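ABC transporter (Thermotoga maritima, PDB 1JI0) probably hydrolyses ATP as the nucleotide-binding subunit that drives a branched-chain amino acid transporter, and is bound here to ATP. Local coordinates at residues His13-Ala18 with Arg57-Lys62; Ala21-Asp26 with Thr214-Leu219; Val86-Arg91 with Pro166-Ala171. One frame throughout, in Å; residues are numbered along the deposited sequence.

Contact 1 (His13-Ala18 with Arg57-Lys62). With ATP (adenosine-5'-triphosphate), chain B.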
loop_
_atom_site.group_PDB
_atom_site.type_symbol
_atom_site.label_atom_id
_atom_site.label_comp_id
_atom_site.label_asym_id
_atom_site.label_seq_id
_atom_site.Cartn_x
_atom_site.Cartn_y
_atom_site.Cartn_z
ATOM N N HIS A 13 3.814 -18.206 -5.872
ATOM C CA HIS A 13 5.209 -18.455 -6.230
ATOM C C HIS A 13 5.574 -17.459 -7.312
ATOM O O HIS A 13 4.823 -17.273 -8.267
ATOM C CB HIS A 13 5.399 -19.878 -6.767
ATOM C CG HIS A 13 5.627 -20.897 -5.699
ATOM N ND1 HIS A 13 6.877 -21.164 -5.182
ATOM C CD2 HIS A 13 4.761 -21.676 -5.011
ATOM C CE1 HIS A 13 6.770 -22.062 -4.218
ATOM N NE2 HIS A 13 5.495 -22.390 -4.095
ATOM N N VAL A 14 6.717 -16.804 -7.157
ATOM C CA VAL A 14 7.151 -15.843 -8.157
ATOM C C VAL A 14 8.619 -16.062 -8.473
ATOM O O VAL A 14 9.465 -16.094 -7.578
ATOM C CB VAL A 14 6.941 -14.395 -7.690
ATOM C CG1 VAL A 14 7.472 -13.426 -8.741
ATOM C CG2 VAL A 14 5.454 -14.138 -7.455
ATOM N N TYR A 15 8.899 -16.230 -9.761
ATOM C CA TYR A 15 10.253 -16.453 -10.254
ATOM C C TYR A 15 10.548 -15.396 -11.297
ATOM O O TYR A 15 9.726 -15.141 -12.170
ATOM C CB TYR A 15 10.368 -17.808 -10.947
ATOM C CG TYR A 15 10.121 -19.036 -10.104
ATOM C CD1 TYR A 15 11.186 -19.770 -9.581
ATOM C CD2 TYR A 15 8.827 -19.526 -9.918
ATOM C CE1 TYR A 15 10.966 -20.975 -8.906
ATOM C CE2 TYR A 15 8.597 -20.720 -9.247
ATOM C CZ TYR A 15 9.666 -21.444 -8.747
ATOM O OH TYR A 15 9.438 -22.650 -8.124
ATOM N N TYR A 16 11.711 -14.771 -11.206
ATOM C CA TYR A 16 12.124 -13.878 -12.284
ATOM C C TYR A 16 13.648 -13.747 -12.363
ATOM O O TYR A 16 14.340 -13.549 -11.374
ATOM C CB TYR A 16 11.492 -12.506 -12.041
ATOM C CG TYR A 16 12.101 -11.865 -10.843
ATOM C CD1 TYR A 16 13.313 -11.189 -10.957
ATOM C CD2 TYR A 16 11.425 -11.864 -9.623
ATOM C CE1 TYR A 16 13.840 -10.511 -9.868
ATOM C CE2 TYR A 16 11.952 -11.187 -8.533
ATOM C CZ TYR A 16 13.152 -10.509 -8.653
ATOM O OH TYR A 16 13.669 -9.808 -7.581
ATOM N N GLY A 17 14.170 -13.907 -13.594
ATOM C CA GLY A 17 15.611 -13.790 -13.789
ATOM C C GLY A 17 16.336 -15.088 -13.430
ATOM O O GLY A 17 16.441 -16.021 -14.217
ATOM N N ALA A 18 16.888 -15.109 -12.204
ATOM C CA ALA A 18 17.586 -16.305 -11.750
ATOM C C ALA A 18 17.121 -16.730 -10.356
ATOM O O ALA A 18 17.698 -17.601 -9.719
ATOM C CB ALA A 18 19.086 -16.006 -11.731
ATOM N N ARG A 57 5.044 -11.944 -13.267
ATOM C CA ARG A 57 4.259 -13.164 -13.397
ATOM C C ARG A 57 4.239 -14.093 -12.190
ATOM O O ARG A 57 5.244 -14.275 -11.502
ATOM C CB ARG A 57 4.726 -13.965 -14.617
ATOM C CG ARG A 57 3.884 -15.203 -14.885
ATOM C CD ARG A 57 4.492 -16.075 -15.969
ATOM N NE ARG A 57 3.776 -17.339 -16.109
ATOM C CZ ARG A 57 2.522 -17.445 -16.533
ATOM N NH1 ARG A 57 1.954 -18.640 -16.621
ATOM N NH2 ARG A 57 1.839 -16.359 -16.876
ATOM N N ALA A 58 3.074 -14.689 -11.952
ATOM C CA ALA A 58 2.900 -15.637 -10.864
ATOM C C ALA A 58 2.934 -17.019 -11.506
ATOM O O ALA A 58 1.986 -17.418 -12.175
ATOM C CB ALA A 58 1.560 -15.404 -10.174
ATOM N N GLN A 59 4.033 -17.737 -11.302
ATOM C CA GLN A 59 4.217 -19.069 -11.876
ATOM C C GLN A 59 3.336 -20.123 -11.209
ATOM O O GLN A 59 3.021 -21.151 -11.806
ATOM C CB GLN A 59 5.682 -19.498 -11.742
ATOM C CG GLN A 59 6.698 -18.384 -11.982
ATOM C CD GLN A 59 6.778 -17.949 -13.430
ATOM O OE1 GLN A 59 7.704 -17.230 -13.825
ATOM N NE2 GLN A 59 5.808 -18.380 -14.234
ATOM N N LYS A 60 2.950 -19.873 -9.965
ATOM C CA LYS A 60 2.125 -20.823 -9.241
ATOM C C LYS A 60 1.278 -20.105 -8.197
ATOM O O LYS A 60 1.658 -19.043 -7.709
ATOM C CB LYS A 60 3.025 -21.867 -8.579
ATOM C CG LYS A 60 2.592 -23.303 -8.814
ATOM C CD LYS A 60 3.727 -24.280 -8.513
ATOM C CE LYS A 60 4.922 -24.051 -9.440
ATOM N NZ LYS A 60 4.563 -24.236 -10.878
ATOM N N GLY A 61 0.127 -20.689 -7.871
ATOM C CA GLY A 61 -0.767 -20.096 -6.889
ATOM C C GLY A 61 -1.757 -19.123 -7.500
ATOM O O GLY A 61 -1.758 -18.901 -8.713
ATOM N N LYS A 62 -2.613 -18.536 -6.669
ATOM C CA LYS A 62 -3.582 -17.583 -7.182
ATOM C C LYS A 62 -3.799 -16.373 -6.292
ATOM O O LYS A 62 -3.555 -16.401 -5.088
ATOM C CB LYS A 62 -4.929 -18.258 -7.452
ATOM C CG LYS A 62 -5.595 -18.851 -6.238
ATOM C CD LYS A 62 -6.984 -19.387 -6.584
ATOM C CE LYS A 62 -6.924 -20.460 -7.667
ATOM N NZ LYS A 62 -8.265 -21.081 -7.907
HETATM P PG ATP B . 11.694 -3.020 -1.843
HETATM O O1G ATP B . 12.638 -1.988 -1.376
HETATM O O2G ATP B . 10.370 -2.996 -1.186
HETATM O O3G ATP B . 11.699 -3.189 -3.340
HETATM P PB ATP B . 11.692 -5.892 -1.199
HETATM O O1B ATP B . 12.208 -6.595 0.018
HETATM O O2B ATP B . 10.256 -5.795 -1.385
HETATM O O3B ATP B . 12.316 -4.385 -1.236
HETATM P PA ATP B . 12.022 -7.189 -3.813
HETATM O O1A ATP B . 11.522 -6.142 -4.716
HETATM O O2A ATP B . 11.215 -8.428 -3.671
HETATM O O3A ATP B . 12.412 -6.542 -2.403
HETATM O "O5'" ATP B . 13.466 -7.563 -4.281
HETATM C "C5'" ATP B . 14.244 -8.533 -3.574
HETATM C "C4'" ATP B . 14.354 -9.812 -4.322
HETATM O "O4'" ATP B . 15.120 -9.538 -5.531
HETATM C "C3'" ATP B . 15.157 -10.848 -3.576
HETATM O "O3'" ATP B . 14.452 -12.105 -3.591
HETATM C "C2'" ATP B . 16.465 -10.891 -4.313
HETATM O "O2'" ATP B . 17.120 -12.153 -4.267
HETATM C "C1'" ATP B . 16.007 -10.634 -5.759
HETATM N N9 ATP B . 17.074 -10.217 -6.746
HETATM C C8 ATP B . 16.969 -9.296 -7.769
HETATM N N7 ATP B . 18.045 -9.131 -8.487
HETATM C C5 ATP B . 18.943 -10.012 -7.901
HETATM C C6 ATP B . 20.303 -10.337 -8.195
HETATM N N6 ATP B . 20.939 -9.752 -9.196
HETATM N N1 ATP B . 20.942 -11.263 -7.428
HETATM C C2 ATP B . 20.283 -11.848 -6.418
HETATM N N3 ATP B . 19.006 -11.637 -6.033
HETATM C C4 ATP B . 18.376 -10.685 -6.835
#
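His13 and Lys60 meet as an antiparallel hydrogen-bonded pair where strand 5-16 takes up strand 60-65. The N-H of His13 bonds to the carbonyl O of Lys60, 3.0 Å from N to O with an N-H...O angle of 152°. A weak return bond runs from Gln59 N to His13 O. Followed outward, the His13 side chain begins with CB packed 3.6 Å from Lys60 CB. CG lies anti to the carbonyl carbon, beside the backbone N (chi1 -86°), and stays 4.0 Å from Lys60 CB. CD2 has the same carbon as its neighbour, met obliquely. Beyond CD2 the ring leaves Lys60 behind: CE1 packs against the Lys23-Gly24 peptide, ND1 shares a hydrogen bond with His20 NE2, and the two imidazole planes meet at about 20°. Lys60, bent at chi3 and chi4, carries its ammonium away from the strand pair.

Val14 points to another side of the strand. Its CG1, anti to the backbone N, rests 3.6 Å from Arg57 O, and the side chain also packs on Thr47 and Ala51 of helix 45-52. Two residues on, the Tyr16 ring turns to the nucleotide and sets its rim against the ribose, with O4' near the ring plane and CE1 4.0 Å from C8 of ATP. Its place in the sequence is consistent with the A-loop aromatic of ABC ATPases.

Backbone bonds and the two CB atoms thus join His13 to Lys60, while the imidazole's strongest polar partner, His20, lies outside. The His13-His20 bond needs a bare nitrogen on one ring, so both imidazoles are unlikely to be protonated together, and Lys60 NZ, 6.9 Å from His13 ND1, would slightly disfavour a charge there.

Contact 2 (Ala21-Asp26 with Thr214-Leu219)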
loop_
_atom_site.group_PDB
_atom_site.type_symbol
_atom_site.label_atom_id
_atom_site.label_comp_id
_atom_site.label_asym_id
_atom_site.label_seq_id
_atom_site.Cartn_x
_atom_site.Cartn_y
_atom_site.Cartn_z
ATOM N N ALA A 21 11.982 -15.556 -6.058
ATOM C CA ALA A 21 11.611 -14.499 -5.125
ATOM C C ALA A 21 10.575 -14.861 -4.062
ATOM O O ALA A 21 10.833 -14.711 -2.870
ATOM C CB ALA A 21 11.147 -13.284 -5.903
ATOM N N ILE A 22 9.398 -15.315 -4.489
ATOM C CA ILE A 22 8.345 -15.692 -3.553
ATOM C C ILE A 22 8.165 -17.198 -3.637
ATOM O O ILE A 22 7.933 -17.735 -4.715
ATOM C CB ILE A 22 7.018 -14.990 -3.891
ATOM C CG1 ILE A 22 7.227 -13.476 -3.979
ATOM C CG2 ILE A 22 5.986 -15.308 -2.825
ATOM C CD1 ILE A 22 7.741 -12.844 -2.691
ATOM N N LYS A 23 8.267 -17.876 -2.501
ATOM C CA LYS A 23 8.159 -19.329 -2.485
ATOM C C LYS A 23 6.916 -19.931 -1.837
ATOM O O LYS A 23 7.030 -20.677 -0.874
ATOM C CB LYS A 23 9.399 -19.911 -1.810
ATOM C CG LYS A 23 10.696 -19.284 -2.293
ATOM C CD LYS A 23 11.869 -19.764 -1.469
ATOM C CE LYS A 23 13.161 -19.111 -1.919
ATOM N NZ LYS A 23 14.284 -19.521 -1.043
ATOM N N GLY A 24 5.741 -19.617 -2.375
ATOM C CA GLY A 24 4.498 -20.173 -1.854
ATOM C C GLY A 24 3.934 -19.526 -0.601
ATOM O O GLY A 24 3.799 -20.177 0.430
ATOM N N ILE A 25 3.589 -18.250 -0.679
ATOM C CA ILE A 25 3.046 -17.562 0.485
ATOM C C ILE A 25 1.523 -17.461 0.424
ATOM O O ILE A 25 0.935 -17.520 -0.657
ATOM C CB ILE A 25 3.618 -16.135 0.605
ATOM C CG1 ILE A 25 3.253 -15.331 -0.645
ATOM C CG2 ILE A 25 5.142 -16.194 0.805
ATOM C CD1 ILE A 25 3.507 -13.861 -0.509
ATOM N N ASP A 26 0.903 -17.319 1.596
ATOM C CA ASP A 26 -0.552 -17.169 1.714
ATOM C C ASP A 26 -0.802 -15.885 2.504
ATOM O O ASP A 26 -0.116 -15.626 3.487
ATOM C CB ASP A 26 -1.163 -18.342 2.484
ATOM C CG ASP A 26 -0.882 -19.687 1.834
ATOM O OD1 ASP A 26 -1.355 -19.929 0.703
ATOM O OD2 ASP A 26 -0.180 -20.504 2.468
ATOM N N THR A 214 13.109 -14.009 3.082
ATOM C CA THR A 214 13.575 -14.743 1.909
ATOM C C THR A 214 12.435 -15.465 1.189
ATOM O O THR A 214 12.455 -16.685 1.035
ATOM C CB THR A 214 14.684 -15.765 2.280
ATOM O OG1 THR A 214 15.758 -15.087 2.950
ATOM C CG2 THR A 214 15.253 -16.419 1.025
ATOM N N GLY A 215 11.429 -14.698 0.773
ATOM C CA GLY A 215 10.312 -15.259 0.037
ATOM C C GLY A 215 9.298 -16.132 0.756
ATOM O O GLY A 215 8.428 -16.705 0.109
ATOM N N GLN A 216 9.396 -16.252 2.074
ATOM C CA GLN A 216 8.440 -17.063 2.822
ATOM C C GLN A 216 7.933 -16.352 4.083
ATOM O O GLN A 216 8.657 -15.570 4.697
ATOM C CB GLN A 216 9.069 -18.395 3.234
ATOM C CG GLN A 216 9.609 -19.236 2.091
ATOM C CD GLN A 216 9.850 -20.675 2.513
ATOM O OE1 GLN A 216 8.908 -21.444 2.693
ATOM N NE2 GLN A 216 11.114 -21.041 2.686
ATOM N N ILE A 217 6.688 -16.633 4.466
ATOM C CA ILE A 217 6.117 -16.034 5.668
ATOM C C ILE A 217 6.544 -16.912 6.842
ATOM O O ILE A 217 6.211 -18.091 6.884
ATOM C CB ILE A 217 4.568 -15.992 5.605
ATOM C CG1 ILE A 217 4.111 -15.251 4.347
ATOM C CG2 ILE A 217 4.011 -15.290 6.841
ATOM C CD1 ILE A 217 4.655 -13.854 4.218
ATOM N N VAL A 218 7.289 -16.352 7.789
ATOM C CA VAL A 218 7.739 -17.136 8.932
ATOM C C VAL A 218 6.851 -16.926 10.152
ATOM O O VAL A 218 6.903 -17.699 11.107
ATOM C CB VAL A 218 9.200 -16.789 9.301
ATOM C CG1 VAL A 218 10.113 -17.117 8.129
ATOM C CG2 VAL A 218 9.324 -15.314 9.650
ATOM N N LEU A 219 6.031 -15.882 10.110
ATOM C CA LEU A 219 5.152 -15.564 11.223
ATOM C C LEU A 219 4.069 -14.602 10.763
ATOM O O LEU A 219 4.310 -13.751 9.904
ATOM C CB LEU A 219 5.967 -14.914 12.345
ATOM C CG LEU A 219 5.287 -14.570 13.671
ATOM C CD1 LEU A 219 4.776 -15.831 14.328
ATOM C CD2 LEU A 219 6.288 -13.878 14.588
HETATM O O HOH W 1 13.317 -18.791 1.940
HETATM O O HOH W 2 5.132 -18.883 3.295
#
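Lys23 and Gly215 are joined by a single backbone hydrogen bond, Lys23 N to Gly215 O at 2.9 Å, almost straight at 168°. Next to it the CA of Gly215 presses to 3.0 Å from Ala21 O. Any CB on that residue would run into the same carbonyl, so the close approach depends on the bare glycine. The carbonyl O of Gly215 also receives CG2 of Ile25 at 3.4 Å. From there the same methyl reaches CG1 of Ile217, 3.8 Å away, and the two isoleucine side chains cross at about a right angle.

Lys23 starts with CG anti to the carbonyl carbon (chi1 -46°) and then runs extended beside Thr214, pointing the same way, until NZ lies 3.9 Å from Thr214 CG2. Its CB touches Gln216 CG on the way. A water takes hydrogen bonds from Lys23 NZ and Gln216 NE2, tying both side chains together at the surface. A second water accepts from Ile217 N and gives a weak bond to Gly24 O.

Further out, two irregularities shape 21-26: Ala21 and Ile22 both face Val14 as a classic beta bulge, and Gly24 with Ile25 forms a G1 bulge opposite Leu12. Ile22 and Ile25 pack on Thr48 of helix 45-52. On the partner side, Gly215 is backbone-bonded to Ala43 of the ATP site, and Ile217 lies on Tyr210 and Leu212 of the neighbouring strand.

Residues 21-26 and 214-217 run in nearly the same direction, 3° apart, but share one direct hydrogen bond and belong to different sheets. This is the seam of an ABC nucleotide-binding domain, where the antiparallel beta subdomain meets the edge of the mixed sheet of the ATP-binding core.

Contact 3 (Val86-Arg91 with Pro166-Ala171). With ATP (adenosine-5'-triphosphate), chain B.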
loop_
_atom_site.group_PDB
_atom_site.type_symbol
_atom_site.label_atom_id
_atom_site.label_comp_id
_atom_site.label_asym_id
_atom_site.label_seq_id
_atom_site.Cartn_x
_atom_site.Cartn_y
_atom_site.Cartn_z
ATOM N N VAL A 86 0.535 2.541 -4.677
ATOM C CA VAL A 86 1.408 3.701 -4.513
ATOM C C VAL A 86 2.771 3.043 -4.318
ATOM O O VAL A 86 3.147 2.679 -3.200
ATOM C CB VAL A 86 1.057 4.534 -3.260
ATOM C CG1 VAL A 86 1.945 5.769 -3.200
ATOM C CG2 VAL A 86 -0.404 4.962 -3.300
ATOM N N PRO A 87 3.523 2.871 -5.417
ATOM C CA PRO A 87 4.851 2.250 -5.450
ATOM C C PRO A 87 5.923 3.051 -4.732
ATOM O O PRO A 87 5.677 4.166 -4.285
ATOM C CB PRO A 87 5.131 2.147 -6.940
ATOM C CG PRO A 87 4.552 3.441 -7.437
ATOM C CD PRO A 87 3.222 3.504 -6.718
ATOM N N GLU A 88 7.111 2.460 -4.619
ATOM C CA GLU A 88 8.242 3.129 -3.991
ATOM C C GLU A 88 8.726 4.192 -4.967
ATOM O O GLU A 88 8.570 4.044 -6.180
ATOM C CB GLU A 88 9.384 2.143 -3.726
ATOM C CG GLU A 88 9.206 1.272 -2.498
ATOM C CD GLU A 88 10.392 0.346 -2.264
ATOM O OE1 GLU A 88 10.577 -0.608 -3.051
ATOM O OE2 GLU A 88 11.145 0.579 -1.290
ATOM N N GLY A 89 9.307 5.263 -4.440
ATOM C CA GLY A 89 9.808 6.313 -5.302
ATOM C C GLY A 89 8.943 7.552 -5.367
ATOM O O GLY A 89 9.191 8.431 -6.189
ATOM N N ARG A 90 7.931 7.626 -4.507
ATOM C CA ARG A 90 7.036 8.780 -4.464
ATOM C C ARG A 90 6.790 9.292 -5.881
ATOM O O ARG A 90 6.895 10.491 -6.143
ATOM C CB ARG A 90 7.668 9.897 -3.628
ATOM C CG ARG A 90 8.395 9.409 -2.378
ATOM C CD ARG A 90 9.366 10.461 -1.870
ATOM N NE ARG A 90 10.265 9.939 -0.843
ATOM C CZ ARG A 90 11.366 10.562 -0.430
ATOM N NH1 ARG A 90 11.704 11.733 -0.958
ATOM N NH2 ARG A 90 12.135 10.017 0.505
ATOM N N ARG A 91 6.478 8.378 -6.793
ATOM C CA ARG A 91 6.237 8.740 -8.183
ATOM C C ARG A 91 5.107 9.745 -8.323
ATOM O O ARG A 91 3.974 9.494 -7.911
ATOM C CB ARG A 91 5.939 7.485 -9.002
ATOM C CG ARG A 91 7.076 6.483 -8.952
ATOM C CD ARG A 91 6.711 5.153 -9.576
ATOM N NE ARG A 91 7.675 4.126 -9.192
ATOM C CZ ARG A 91 7.569 2.840 -9.509
ATOM N NH1 ARG A 91 6.533 2.415 -10.225
ATOM N NH2 ARG A 91 8.492 1.977 -9.102
ATOM N N PRO A 166 5.782 3.530 2.256
ATOM C CA PRO A 166 5.301 4.916 2.274
ATOM C C PRO A 166 6.178 5.865 3.101
ATOM O O PRO A 166 6.193 7.073 2.854
ATOM C CB PRO A 166 3.905 4.800 2.889
ATOM C CG PRO A 166 3.524 3.369 2.658
ATOM C CD PRO A 166 4.797 2.625 2.869
ATOM N N SER A 167 6.906 5.325 4.077
ATOM C CA SER A 167 7.737 6.168 4.933
ATOM C C SER A 167 9.229 6.111 4.647
ATOM O O SER A 167 10.020 6.731 5.364
ATOM C CB SER A 167 7.515 5.794 6.400
ATOM O OG SER A 167 8.102 4.536 6.666
ATOM N N LEU A 168 9.620 5.385 3.608
ATOM C CA LEU A 168 11.034 5.252 3.262
ATOM C C LEU A 168 11.747 6.588 3.100
ATOM O O LEU A 168 11.282 7.456 2.366
ATOM C CB LEU A 168 11.195 4.444 1.967
ATOM C CG LEU A 168 12.631 4.139 1.521
ATOM C CD1 LEU A 168 13.377 3.400 2.626
ATOM C CD2 LEU A 168 12.604 3.301 0.249
ATOM N N GLY A 169 12.873 6.732 3.797
ATOM C CA GLY A 169 13.681 7.940 3.721
ATOM C C GLY A 169 13.112 9.240 4.258
ATOM O O GLY A 169 13.712 10.301 4.065
ATOM N N LEU A 170 11.973 9.191 4.933
ATOM C CA LEU A 170 11.393 10.416 5.453
ATOM C C LEU A 170 11.885 10.765 6.855
ATOM O O LEU A 170 12.382 9.905 7.589
ATOM C CB LEU A 170 9.870 10.325 5.457
ATOM C CG LEU A 170 9.179 10.222 4.091
ATOM C CD1 LEU A 170 7.670 10.230 4.293
ATOM C CD2 LEU A 170 9.600 11.394 3.203
ATOM N N ALA A 171 11.748 12.039 7.214
ATOM C CA ALA A 171 12.159 12.515 8.525
ATOM C C ALA A 171 11.201 11.919 9.538
ATOM O O ALA A 171 10.020 11.726 9.241
ATOM C CB ALA A 171 12.099 14.032 8.577
HETATM P PG ATP B . 11.694 -3.020 -1.843
HETATM O O1G ATP B . 12.638 -1.988 -1.376
HETATM O O2G ATP B . 10.370 -2.996 -1.186
HETATM O O3G ATP B . 11.699 -3.189 -3.340
HETATM P PB ATP B . 11.692 -5.892 -1.199
HETATM O O1B ATP B . 12.208 -6.595 0.018
HETATM O O2B ATP B . 10.256 -5.795 -1.385
HETATM O O3B ATP B . 12.316 -4.385 -1.236
HETATM P PA ATP B . 12.022 -7.189 -3.813
HETATM O O1A ATP B . 11.522 -6.142 -4.716
HETATM O O2A ATP B . 11.215 -8.428 -3.671
HETATM O O3A ATP B . 12.412 -6.542 -2.403
HETATM O "O5'" ATP B . 13.466 -7.563 -4.281
HETATM C "C5'" ATP B . 14.244 -8.533 -3.574
HETATM C "C4'" ATP B . 14.354 -9.812 -4.322
HETATM O "O4'" ATP B . 15.120 -9.538 -5.531
HETATM C "C3'" ATP B . 15.157 -10.848 -3.576
HETATM O "O3'" ATP B . 14.452 -12.105 -3.591
HETATM C "C2'" ATP B . 16.465 -10.891 -4.313
HETATM O "O2'" ATP B . 17.120 -12.153 -4.267
HETATM C "C1'" ATP B . 16.007 -10.634 -5.759
HETATM N N9 ATP B . 17.074 -10.217 -6.746
HETATM C C8 ATP B . 16.969 -9.296 -7.769
HETATM N N7 ATP B . 18.045 -9.131 -8.487
HETATM C C5 ATP B . 18.943 -10.012 -7.901
HETATM C C6 ATP B . 20.303 -10.337 -8.195
HETATM N N6 ATP B . 20.939 -9.752 -9.196
HETATM N N1 ATP B . 20.942 -11.263 -7.428
HETATM C C2 ATP B . 20.283 -11.848 -6.418
HETATM N N3 ATP B . 19.006 -11.637 -6.033
HETATM C C4 ATP B . 18.376 -10.685 -6.835
HETATM O O HOH W 3 8.749 7.985 1.030
#
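Arg90 reaches across to the turn at Leu168 and Leu170 and makes the closer half of this small contact. The chain is extended from CG to NE, and NH2 bonds to Leu168 O at 3.3 Å, with an N-H...O angle of 164° and the oxygen in the guanidinium plane. Leu170 CD2 sits over one face, 3.9 Å from NH2 and offset toward the rim. A water accepts from Arg90 NE at 3.1 Å and lies 2.9 Å from Leu168 O, a probable second link. An alanine here would probably leave Leu168 O without its guanidinium partner, open a gap beside Leu170 CD2 and cost the water one of its bonds.

The other half is thin: exposed Leu168 offers just CD2 to Glu88 OE2, 3.5 Å apart. The Glu88 carboxylate is crowded against the gamma-phosphate of ATP, too closely for that contact to be trusted in detail. Ser167 to Leu170 form a type II turn, which presents the Leu168 carbonyl to Arg90. By sequence position 86-91 is consistent with the Q-loop, a glutamate standing where glutamine is usual, and 166-171 with the D-loop after Walker B, with Glu88 of the first at the gamma-phosphate.

How the contacts relate
Contacts 1 and 2, centres 12 Å apart with alternating segments, meet in the antiparallel sheet: strand 5-16 pairs with 60-65 in contact 1 and with 19-23 and 25-30 of contact 2. Val14 N and Ile22 O, 2.9 Å apart, join them directly. Contact 2 ties this sheet to edge strand 216-222 of the mixed sheet. Contact 3, 25 Å from contact 1 and 23 Å from contact 2 between centres, comes after contact 1, nested in the loop contact 2 closes; it lies in loops after 83-86 and 160-164, neighbours at the mixed sheet's other edge. ATP spans the gap, ribose at Tyr16 and gamma-phosphate at Glu88, so beta subdomain and core loops meet different parts of it.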